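Local coordinates for zinc uptake regulation protein (Escherichia coli, PDB 4MTE), which represses zinc-uptake genes such as znuACB by binding their operator DNA with zinc ions as cofactor, at residues D[12-17]-D[27-32]; D[20-25]-D[67-72]. One frame throughout, in Å; residues are numbered along the deposited sequence.

Interaction 1. Residues D[12-17]-D[27-32]; sequences QAEKIC and QRLEVL. With nucleotides of chain E.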
loop_
_atom_site.group_PDB
_atom_site.type_symbol
_atom_site.label_atom_id
_atom_site.label_comp_id
_atom_site.label_asym_id
_atom_site.label_seq_id
_atom_site.Cartn_x
_atom_site.Cartn_y
_atom_site.Cartn_z
ATOM N N GLN D 12 -34.543 -2.899 23.212
ATOM C CA GLN D 12 -35.387 -2.339 22.167
ATOM C C GLN D 12 -35.077 -2.977 20.810
ATOM O O GLN D 12 -35.984 -3.269 20.032
ATOM C CB GLN D 12 -35.189 -0.819 22.098
ATOM C CG GLN D 12 -36.088 -0.104 21.095
ATOM C CD GLN D 12 -37.569 -0.214 21.419
ATOM O OE1 GLN D 12 -38.402 -0.315 20.520
ATOM N NE2 GLN D 12 -37.904 -0.178 22.707
ATOM N N ALA D 13 -33.795 -3.200 20.534
ATOM C CA ALA D 13 -33.373 -3.828 19.283
ATOM C C ALA D 13 -33.922 -5.247 19.180
ATOM O O ALA D 13 -34.512 -5.622 18.164
ATOM C CB ALA D 13 -31.849 -3.841 19.175
ATOM N N GLU D 14 -33.721 -6.034 20.232
ATOM C CA GLU D 14 -34.250 -7.395 20.280
ATOM C C GLU D 14 -35.754 -7.407 20.015
ATOM O O GLU D 14 -36.245 -8.131 19.139
ATOM C CB GLU D 14 -33.962 -8.026 21.644
ATOM C CG GLU D 14 -32.492 -8.336 21.883
ATOM C CD GLU D 14 -32.159 -8.509 23.351
ATOM O OE1 GLU D 14 -32.780 -9.372 24.008
ATOM O OE2 GLU D 14 -31.277 -7.778 23.850
ATOM N N LYS D 15 -36.484 -6.593 20.766
ATOM C CA LYS D 15 -37.938 -6.594 20.650
ATOM C C LYS D 15 -38.394 -6.074 19.280
ATOM O O LYS D 15 -39.343 -6.598 18.692
ATOM C CB LYS D 15 -38.563 -5.808 21.806
ATOM C CG LYS D 15 -39.160 -4.467 21.445
ATOM C CD LYS D 15 -39.588 -3.750 22.712
ATOM C CE LYS D 15 -40.281 -2.435 22.427
ATOM N NZ LYS D 15 -40.508 -1.676 23.685
ATOM N N ILE D 16 -37.702 -5.067 18.755
ATOM C CA ILE D 16 -38.025 -4.539 17.428
ATOM C C ILE D 16 -37.798 -5.602 16.357
ATOM O O ILE D 16 -38.609 -5.754 15.447
ATOM C CB ILE D 16 -37.217 -3.259 17.092
ATOM C CG1 ILE D 16 -37.796 -2.064 17.854
ATOM C CG2 ILE D 16 -37.247 -2.958 15.582
ATOM C CD1 ILE D 16 -36.994 -0.780 17.717
ATOM N N CYS D 17 -36.696 -6.337 16.458
ATOM C CA CYS D 17 -36.451 -7.428 15.522
ATOM C C CYS D 17 -37.532 -8.496 15.659
ATOM O O CYS D 17 -37.998 -9.044 14.664
ATOM C CB CYS D 17 -35.068 -8.036 15.745
ATOM S SG CYS D 17 -33.728 -6.981 15.164
ATOM N N GLN D 27 -24.621 -13.806 17.039
ATOM C CA GLN D 27 -23.543 -13.050 16.408
ATOM C C GLN D 27 -23.909 -11.580 16.276
ATOM O O GLN D 27 -23.212 -10.712 16.792
ATOM C CB GLN D 27 -23.217 -13.609 15.023
ATOM C CG GLN D 27 -22.271 -14.793 15.035
ATOM C CD GLN D 27 -21.655 -15.056 13.675
ATOM O OE1 GLN D 27 -22.151 -14.582 12.653
ATOM N NE2 GLN D 27 -20.564 -15.811 13.657
ATOM N N ARG D 28 -25.006 -11.315 15.575
ATOM C CA ARG D 28 -25.460 -9.953 15.322
ATOM C C ARG D 28 -25.645 -9.203 16.639
ATOM O O ARG D 28 -25.330 -8.013 16.750
ATOM C CB ARG D 28 -26.769 -9.989 14.534
ATOM C CG ARG D 28 -26.637 -10.674 13.181
ATOM C CD ARG D 28 -27.986 -11.016 12.568
ATOM N NE ARG D 28 -27.849 -11.505 11.198
ATOM C CZ ARG D 28 -28.861 -11.895 10.428
ATOM N NH1 ARG D 28 -30.105 -11.859 10.884
ATOM N NH2 ARG D 28 -28.625 -12.323 9.196
ATOM N N LEU D 29 -26.129 -9.924 17.642
ATOM C CA LEU D 29 -26.320 -9.376 18.978
ATOM C C LEU D 29 -24.974 -9.011 19.606
ATOM O O LEU D 29 -24.792 -7.900 20.115
ATOM C CB LEU D 29 -27.040 -10.403 19.853
ATOM C CG LEU D 29 -27.496 -9.950 21.239
ATOM C CD1 LEU D 29 -28.515 -8.820 21.140
ATOM C CD2 LEU D 29 -28.068 -11.137 21.999
ATOM N N GLU D 30 -24.037 -9.956 19.558
ATOM C CA GLU D 30 -22.692 -9.750 20.093
ATOM C C GLU D 30 -22.041 -8.544 19.430
ATOM O O GLU D 30 -21.432 -7.703 20.092
ATOM C CB GLU D 30 -21.822 -10.992 19.868
ATOM C CG GLU D 30 -20.367 -10.832 20.316
ATOM C CD GLU D 30 -20.222 -10.670 21.817
ATOM O OE1 GLU D 30 -21.176 -11.005 22.552
ATOM O OE2 GLU D 30 -19.149 -10.213 22.264
ATOM N N VAL D 31 -22.175 -8.468 18.112
ATOM C CA VAL D 31 -21.615 -7.360 17.354
ATOM C C VAL D 31 -22.259 -6.067 17.829
ATOM O O VAL D 31 -21.569 -5.087 18.118
ATOM C CB VAL D 31 -21.846 -7.542 15.837
ATOM C CG1 VAL D 31 -21.420 -6.299 15.065
ATOM C CG2 VAL D 31 -21.089 -8.763 15.333
ATOM N N LEU D 32 -23.584 -6.081 17.918
ATOM C CA LEU D 32 -24.336 -4.921 18.381
ATOM C C LEU D 32 -23.832 -4.424 19.736
ATOM O O LEU D 32 -23.516 -3.241 19.895
ATOM C CB LEU D 32 -25.826 -5.259 18.466
ATOM C CG LEU D 32 -26.791 -4.110 18.770
ATOM C CD1 LEU D 32 -26.610 -2.945 17.797
ATOM C CD2 LEU D 32 -28.223 -4.629 18.741
ATOM P P DG E 5 -31.188 -14.326 7.833
ATOM O OP1 DG E 5 -31.684 -13.634 9.044
ATOM O OP2 DG E 5 -30.736 -13.535 6.666
ATOM O "O5'" DG E 5 -30.000 -15.303 8.264
ATOM C "C5'" DG E 5 -30.232 -16.226 9.319
ATOM C "C4'" DG E 5 -29.043 -17.144 9.526
ATOM O "O4'" DG E 5 -28.948 -18.056 8.404
ATOM C "C3'" DG E 5 -27.694 -16.441 9.645
ATOM O "O3'" DG E 5 -27.178 -16.691 10.953
ATOM C "C2'" DG E 5 -26.840 -17.022 8.512
ATOM C "C1'" DG E 5 -27.594 -18.273 8.074
ATOM N N9 DG E 5 -27.547 -18.580 6.646
ATOM C C8 DG E 5 -28.095 -17.855 5.615
ATOM N N7 DG E 5 -27.899 -18.392 4.442
ATOM C C5 DG E 5 -27.181 -19.550 4.716
ATOM C C6 DG E 5 -26.681 -20.546 3.845
ATOM O O6 DG E 5 -26.778 -20.603 2.611
ATOM N N1 DG E 5 -26.010 -21.553 4.537
ATOM C C2 DG E 5 -25.843 -21.593 5.903
ATOM N N2 DG E 5 -25.168 -22.639 6.406
ATOM N N3 DG E 5 -26.305 -20.668 6.732
ATOM C C4 DG E 5 -26.960 -19.683 6.070
ATOM P P DG E 7 -20.049 -19.208 12.243
ATOM O OP1 DG E 7 -19.738 -19.722 13.596
ATOM O OP2 DG E 7 -19.829 -17.778 11.930
ATOM O "O5'" DG E 7 -19.245 -20.074 11.172
ATOM C "C5'" DG E 7 -19.556 -21.455 11.048
ATOM C "C4'" DG E 7 -18.503 -22.163 10.219
ATOM O "O4'" DG E 7 -18.830 -22.045 8.809
ATOM C "C3'" DG E 7 -17.099 -21.600 10.381
ATOM O "O3'" DG E 7 -16.157 -22.668 10.364
ATOM C "C2'" DG E 7 -16.979 -20.636 9.200
ATOM C "C1'" DG E 7 -17.831 -21.306 8.129
ATOM N N9 DG E 7 -18.513 -20.408 7.202
ATOM C C8 DG E 7 -19.178 -19.232 7.463
ATOM N N7 DG E 7 -19.691 -18.682 6.394
ATOM C C5 DG E 7 -19.350 -19.551 5.364
ATOM C C6 DG E 7 -19.623 -19.498 3.976
ATOM O O6 DG E 7 -20.248 -18.635 3.343
ATOM N N1 DG E 7 -19.083 -20.592 3.301
ATOM C C2 DG E 7 -18.370 -21.609 3.895
ATOM N N2 DG E 7 -17.918 -22.595 3.108
ATOM N N3 DG E 7 -18.109 -21.671 5.188
ATOM C C4 DG E 7 -18.629 -20.615 5.853
ATOM P P DT E 6 -25.807 -16.008 11.439
ATOM O OP1 DT E 6 -25.845 -15.914 12.914
ATOM O OP2 DT E 6 -25.592 -14.781 10.638
ATOM O "O5'" DT E 6 -24.696 -17.080 11.036
ATOM C "C5'" DT E 6 -24.909 -18.432 11.436
ATOM C "C4'" DT E 6 -23.766 -19.328 11.002
ATOM O "O4'" DT E 6 -23.950 -19.697 9.613
ATOM C "C3'" DT E 6 -22.377 -18.707 11.120
ATOM O "O3'" DT E 6 -21.581 -19.567 11.926
ATOM C "C2'" DT E 6 -21.904 -18.575 9.671
ATOM C "C1'" DT E 6 -22.700 -19.662 8.960
ATOM N N1 DT E 6 -22.976 -19.445 7.504
ATOM C C2 DT E 6 -22.668 -20.451 6.620
ATOM O O2 DT E 6 -22.169 -21.519 6.937
ATOM N N3 DT E 6 -22.971 -20.160 5.320
ATOM C C4 DT E 6 -23.533 -19.011 4.801
ATOM O O4 DT E 6 -23.751 -18.889 3.592
ATOM C C5 DT E 6 -23.836 -17.995 5.783
ATOM C C7 DT E 6 -24.453 -16.690 5.365
ATOM C C6 DT E 6 -23.548 -18.262 7.068
#

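Interaction 2. Residues D[20-25]-D[67-72]; sequences RNVRLT and LDFLLE. With nucleotides of chain E.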
loop_
_atom_site.group_PDB
_atom_site.type_symbol
_atom_site.label_atom_id
_atom_site.label_comp_id
_atom_site.label_asym_id
_atom_site.label_seq_id
_atom_site.Cartn_x
_atom_site.Cartn_y
_atom_site.Cartn_z
ATOM N N ARG D 20 -40.546 -7.369 13.800
ATOM C CA ARG D 20 -40.400 -7.356 12.347
ATOM C C ARG D 20 -40.217 -8.753 11.768
ATOM O O ARG D 20 -40.114 -8.912 10.551
ATOM C CB ARG D 20 -39.200 -6.502 11.949
ATOM C CG ARG D 20 -39.330 -5.032 12.276
ATOM C CD ARG D 20 -38.005 -4.335 12.038
ATOM N NE ARG D 20 -38.087 -2.891 12.221
ATOM C CZ ARG D 20 -37.032 -2.093 12.339
ATOM N NH1 ARG D 20 -35.804 -2.594 12.301
ATOM N NH2 ARG D 20 -37.204 -0.790 12.504
ATOM N N ASN D 21 -40.179 -9.759 12.637
ATOM C CA ASN D 21 -39.890 -11.128 12.221
ATOM C C ASN D 21 -38.575 -11.217 11.448
ATOM O O ASN D 21 -38.507 -11.832 10.383
ATOM C CB ASN D 21 -41.041 -11.701 11.387
ATOM C CG ASN D 21 -42.303 -11.911 12.202
ATOM O OD1 ASN D 21 -42.247 -12.347 13.352
ATOM N ND2 ASN D 21 -43.451 -11.599 11.610
ATOM N N VAL D 22 -37.543 -10.577 11.987
ATOM C CA VAL D 22 -36.179 -10.752 11.505
ATOM C C VAL D 22 -35.355 -11.323 12.651
ATOM O O VAL D 22 -35.682 -11.113 13.819
ATOM C CB VAL D 22 -35.566 -9.430 10.998
ATOM C CG1 VAL D 22 -36.368 -8.902 9.810
ATOM C CG2 VAL D 22 -35.500 -8.394 12.117
ATOM N N ARG D 23 -34.289 -12.041 12.318
ATOM C CA ARG D 23 -33.548 -12.796 13.318
ATOM C C ARG D 23 -32.362 -12.013 13.856
ATOM O O ARG D 23 -31.396 -11.760 13.138
ATOM C CB ARG D 23 -33.066 -14.115 12.720
ATOM C CG ARG D 23 -34.127 -14.846 11.925
ATOM C CD ARG D 23 -33.740 -16.293 11.733
ATOM N NE ARG D 23 -34.255 -16.846 10.485
ATOM C CZ ARG D 23 -33.835 -17.986 9.946
ATOM N NH1 ARG D 23 -32.889 -18.699 10.545
ATOM N NH2 ARG D 23 -34.358 -18.412 8.807
ATOM N N LEU D 24 -32.443 -11.631 15.126
ATOM C CA LEU D 24 -31.319 -11.009 15.811
ATOM C C LEU D 24 -30.485 -12.103 16.471
ATOM O O LEU D 24 -30.609 -12.366 17.667
ATOM C CB LEU D 24 -31.805 -10.004 16.854
ATOM C CG LEU D 24 -30.702 -9.183 17.522
ATOM C CD1 LEU D 24 -30.019 -8.259 16.515
ATOM C CD2 LEU D 24 -31.274 -8.396 18.688
ATOM N N THR D 25 -29.638 -12.741 15.670
ATOM C CA THR D 25 -28.863 -13.894 16.108
ATOM C C THR D 25 -27.838 -13.526 17.183
ATOM O O THR D 25 -27.560 -12.346 17.399
ATOM C CB THR D 25 -28.117 -14.523 14.914
ATOM O OG1 THR D 25 -27.219 -13.559 14.351
ATOM C CG2 THR D 25 -29.102 -14.984 13.844
ATOM N N LEU D 67 -22.994 -6.342 10.195
ATOM C CA LEU D 67 -23.119 -4.908 9.965
ATOM C C LEU D 67 -24.172 -4.590 8.909
ATOM O O LEU D 67 -24.933 -3.638 9.064
ATOM C CB LEU D 67 -21.769 -4.310 9.561
ATOM C CG LEU D 67 -20.744 -4.163 10.690
ATOM C CD1 LEU D 67 -19.370 -3.817 10.124
ATOM C CD2 LEU D 67 -21.190 -3.111 11.706
ATOM N N ASP D 68 -24.219 -5.383 7.842
ATOM C CA ASP D 68 -25.237 -5.202 6.810
ATOM C C ASP D 68 -26.629 -5.338 7.416
ATOM O O ASP D 68 -27.500 -4.500 7.187
ATOM C CB ASP D 68 -25.064 -6.224 5.683
ATOM C CG ASP D 68 -23.907 -5.893 4.760
ATOM O OD1 ASP D 68 -23.630 -4.693 4.546
ATOM O OD2 ASP D 68 -23.277 -6.837 4.237
ATOM N N PHE D 69 -26.830 -6.399 8.191
ATOM C CA PHE D 69 -28.101 -6.604 8.883
ATOM C C PHE D 69 -28.451 -5.420 9.790
ATOM O O PHE D 69 -29.535 -4.834 9.682
ATOM C CB PHE D 69 -28.055 -7.890 9.711
ATOM C CG PHE D 69 -29.273 -8.100 10.571
ATOM C CD1 PHE D 69 -30.410 -8.699 10.054
ATOM C CD2 PHE D 69 -29.282 -7.697 11.895
ATOM C CE1 PHE D 69 -31.529 -8.891 10.843
ATOM C CE2 PHE D 69 -30.400 -7.888 12.686
ATOM C CZ PHE D 69 -31.521 -8.486 12.159
ATOM N N LEU D 70 -27.525 -5.074 10.679
ATOM C CA LEU D 70 -27.729 -3.987 11.634
ATOM C C LEU D 70 -27.979 -2.658 10.926
ATOM O O LEU D 70 -28.756 -1.828 11.398
ATOM C CB LEU D 70 -26.513 -3.866 12.555
ATOM C CG LEU D 70 -26.216 -5.091 13.423
ATOM C CD1 LEU D 70 -24.845 -4.965 14.074
ATOM C CD2 LEU D 70 -27.305 -5.295 14.473
ATOM N N LEU D 71 -27.321 -2.464 9.789
ATOM C CA LEU D 71 -27.513 -1.259 8.991
ATOM C C LEU D 71 -28.903 -1.258 8.382
ATOM O O LEU D 71 -29.599 -0.244 8.394
ATOM C CB LEU D 71 -26.477 -1.186 7.874
ATOM C CG LEU D 71 -25.084 -0.711 8.282
ATOM C CD1 LEU D 71 -24.061 -1.095 7.221
ATOM C CD2 LEU D 71 -25.095 0.792 8.512
ATOM N N GLU D 72 -29.297 -2.405 7.844
ATOM C CA GLU D 72 -30.606 -2.544 7.225
ATOM C C GLU D 72 -31.723 -2.316 8.243
ATOM O O GLU D 72 -32.722 -1.671 7.934
ATOM C CB GLU D 72 -30.745 -3.927 6.590
ATOM C CG GLU D 72 -31.957 -4.077 5.684
ATOM C CD GLU D 72 -32.023 -5.438 5.016
ATOM O OE1 GLU D 72 -31.081 -6.239 5.199
ATOM O OE2 GLU D 72 -33.016 -5.705 4.308
ATOM P P DG E 5 -31.188 -14.326 7.833
ATOM O OP1 DG E 5 -31.684 -13.634 9.044
ATOM O OP2 DG E 5 -30.736 -13.535 6.666
ATOM O "O5'" DG E 5 -30.000 -15.303 8.264
ATOM C "C5'" DG E 5 -30.232 -16.226 9.319
ATOM C "C4'" DG E 5 -29.043 -17.144 9.526
ATOM O "O4'" DG E 5 -28.948 -18.056 8.404
ATOM C "C3'" DG E 5 -27.694 -16.441 9.645
ATOM O "O3'" DG E 5 -27.178 -16.691 10.953
ATOM C "C2'" DG E 5 -26.840 -17.022 8.512
ATOM C "C1'" DG E 5 -27.594 -18.273 8.074
ATOM N N9 DG E 5 -27.547 -18.580 6.646
ATOM C C8 DG E 5 -28.095 -17.855 5.615
ATOM N N7 DG E 5 -27.899 -18.392 4.442
ATOM C C5 DG E 5 -27.181 -19.550 4.716
ATOM C C6 DG E 5 -26.681 -20.546 3.845
ATOM O O6 DG E 5 -26.778 -20.603 2.611
ATOM N N1 DG E 5 -26.010 -21.553 4.537
ATOM C C2 DG E 5 -25.843 -21.593 5.903
ATOM N N2 DG E 5 -25.168 -22.639 6.406
ATOM N N3 DG E 5 -26.305 -20.668 6.732
ATOM C C4 DG E 5 -26.960 -19.683 6.070
ATOM P P DA E 4 -35.126 -15.094 2.271
ATOM O OP1 DA E 4 -35.901 -13.887 2.634
ATOM O OP2 DA E 4 -34.288 -15.092 1.050
ATOM O "O5'" DA E 4 -34.217 -15.484 3.526
ATOM C "C5'" DA E 4 -34.845 -15.774 4.771
ATOM C "C4'" DA E 4 -33.850 -16.350 5.762
ATOM O "O4'" DA E 4 -33.419 -17.659 5.307
ATOM C "C3'" DA E 4 -32.590 -15.512 5.950
ATOM O "O3'" DA E 4 -32.342 -15.329 7.340
ATOM C "C2'" DA E 4 -31.499 -16.324 5.256
ATOM C "C1'" DA E 4 -32.011 -17.752 5.382
ATOM N N9 DA E 4 -31.544 -18.654 4.331
ATOM C C8 DA E 4 -31.710 -18.517 2.982
ATOM N N7 DA E 4 -31.181 -19.493 2.280
ATOM C C5 DA E 4 -30.632 -20.327 3.237
ATOM C C6 DA E 4 -29.926 -21.541 3.145
ATOM N N6 DA E 4 -29.646 -22.142 1.984
ATOM N N1 DA E 4 -29.519 -22.113 4.296
ATOM C C2 DA E 4 -29.802 -21.506 5.454
ATOM N N3 DA E 4 -30.456 -20.369 5.666
ATOM C C4 DA E 4 -30.847 -19.825 4.506
ATOM P P DT E 6 -25.807 -16.008 11.439
ATOM O OP1 DT E 6 -25.845 -15.914 12.914
ATOM O OP2 DT E 6 -25.592 -14.781 10.638
ATOM O "O5'" DT E 6 -24.696 -17.080 11.036
ATOM C "C5'" DT E 6 -24.909 -18.432 11.436
ATOM C "C4'" DT E 6 -23.766 -19.328 11.002
ATOM O "O4'" DT E 6 -23.950 -19.697 9.613
ATOM C "C3'" DT E 6 -22.377 -18.707 11.120
ATOM O "O3'" DT E 6 -21.581 -19.567 11.926
ATOM C "C2'" DT E 6 -21.904 -18.575 9.671
ATOM C "C1'" DT E 6 -22.700 -19.662 8.960
ATOM N N1 DT E 6 -22.976 -19.445 7.504
ATOM C C2 DT E 6 -22.668 -20.451 6.620
ATOM O O2 DT E 6 -22.169 -21.519 6.937
ATOM N N3 DT E 6 -22.971 -20.160 5.320
ATOM C C4 DT E 6 -23.533 -19.011 4.801
ATOM O O4 DT E 6 -23.751 -18.889 3.592
ATOM C C5 DT E 6 -23.836 -17.995 5.783
ATOM C C7 DT E 6 -24.453 -16.690 5.365
ATOM C C6 DT E 6 -23.548 -18.262 7.068
#

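Interaction 1. Residues D[12-17]-D[27-32]
Ala13 and Leu32 make the apolar contact where helix 6-20 passes helix 26-36. Both leave their backbones toward the other helix, and the Ala13 methyl meets one branch of the leucine, with CB 3.7 Å from Leu32 CD2. The small alanine lets that branch come close to the helix surface, and the torsion of Leu32 carries it there, with CG trans to the backbone N (chi1 -173°). Nearer the solvent, Leu29, a turn before Leu32, meets Glu14, the neighbour of Ala13, with the side chains at an oblique angle: Leu29 CD1 lies 4.1 Å from Glu14 CG and 4.0 Å from Glu14 OE2. The glutamate therefore contributes its aliphatic part as well as one carboxylate oxygen, and the buried area is small, 119 Å² in all. Leu24 of the intervening loop touches both Glu14 and Leu29.

Polar contacts are made instead with DNA chain E, by the first turn of helix 26-36. Arg28 reaches out with an extended chain, and its NH1 donates a hydrogen bond to OP1 of DG5 (3.0 Å, N-H...O angle 148°), the phosphate oxygen lying at the guanidinium edge. Phe69 lies against the same guanidinium in a cation-pi contact, which would limit its swing. Gln27 NE2 gives a weak, bent bond to OP2 of DG7 (2.7 Å, 128°) and a further weak one to Glu55 OE2. In the winged-helix domain of this Fur-family repressor, the first two helices pack here, with the N-terminal turn of helix 26-36 set on the phosphate backbone.

Interaction 2. Residues D[20-25]-D[67-72]
Phe69 is the centre of this contact: its ring projects from helix 60-72 against the loop 20-25 and meets three consecutive residues, Val22, Arg23 and Leu24. CG stands trans to the backbone N (chi1 174°), sending the ring toward the loop. Val22 approaches obliquely, with CG2 4.0 Å from Phe69 CZ, while Leu24 crosses the phenylalanine side chain at about a right angle and sets CD1 3.9 Å from Phe69 CE2. Between them the backbone carbonyl Arg23 O comes within 3.4 Å of Phe69 CZ. Cys17 of helix 6-20 also packs on the ring, extending its apolar surroundings. Next along the helix, Leu70 turns to helix 26-36, where it packs on Val31 and Leu32.

The loop packed on this ring also meets DNA. Asn21, with positive phi, closes helix 6-20 in a Schellman motif, and Thr25 is the N-cap of the next helix. Thr25 OG1 donates a hydrogen bond to OP1 of DT6 in chain E (3.1 Å) and caps the N of Arg28 weakly. Arg23 turns one guanidinium face to C5' of DG5 and O3' of DA4, both of chain E, each about 3.7 Å from its plane and displaced toward the rim of the group. This helix-connecting loop, seated on an aromatic residue while Thr25 bonds a phosphate and Arg23 lies along the sugar-phosphate chain, belongs to the winged-helix domain of this repressor.

From the N terminus, helix 6-20 supplies 12-17, the loop 20-25 follows, and helix 26-36 brings 27-32 back against the first helix, so interaction 1 closes the short connection between two successive helices, with nine residues between its segments. Interaction 2 leaves 41 residues between its segments, among them helices 26-36 and 44-52 and the first turns of helix 60-72. The segments alternate, so the two contacts cross instead of nesting, their centres about 7 Å apart. Direct links fuse them: Arg28 NH1 probably bonds Arg23 O (2.6 Å), and Glu14 CG packs on Leu24 CD2. Together they illustrate how three helices and one loop can form a single surface for a DNA backbone.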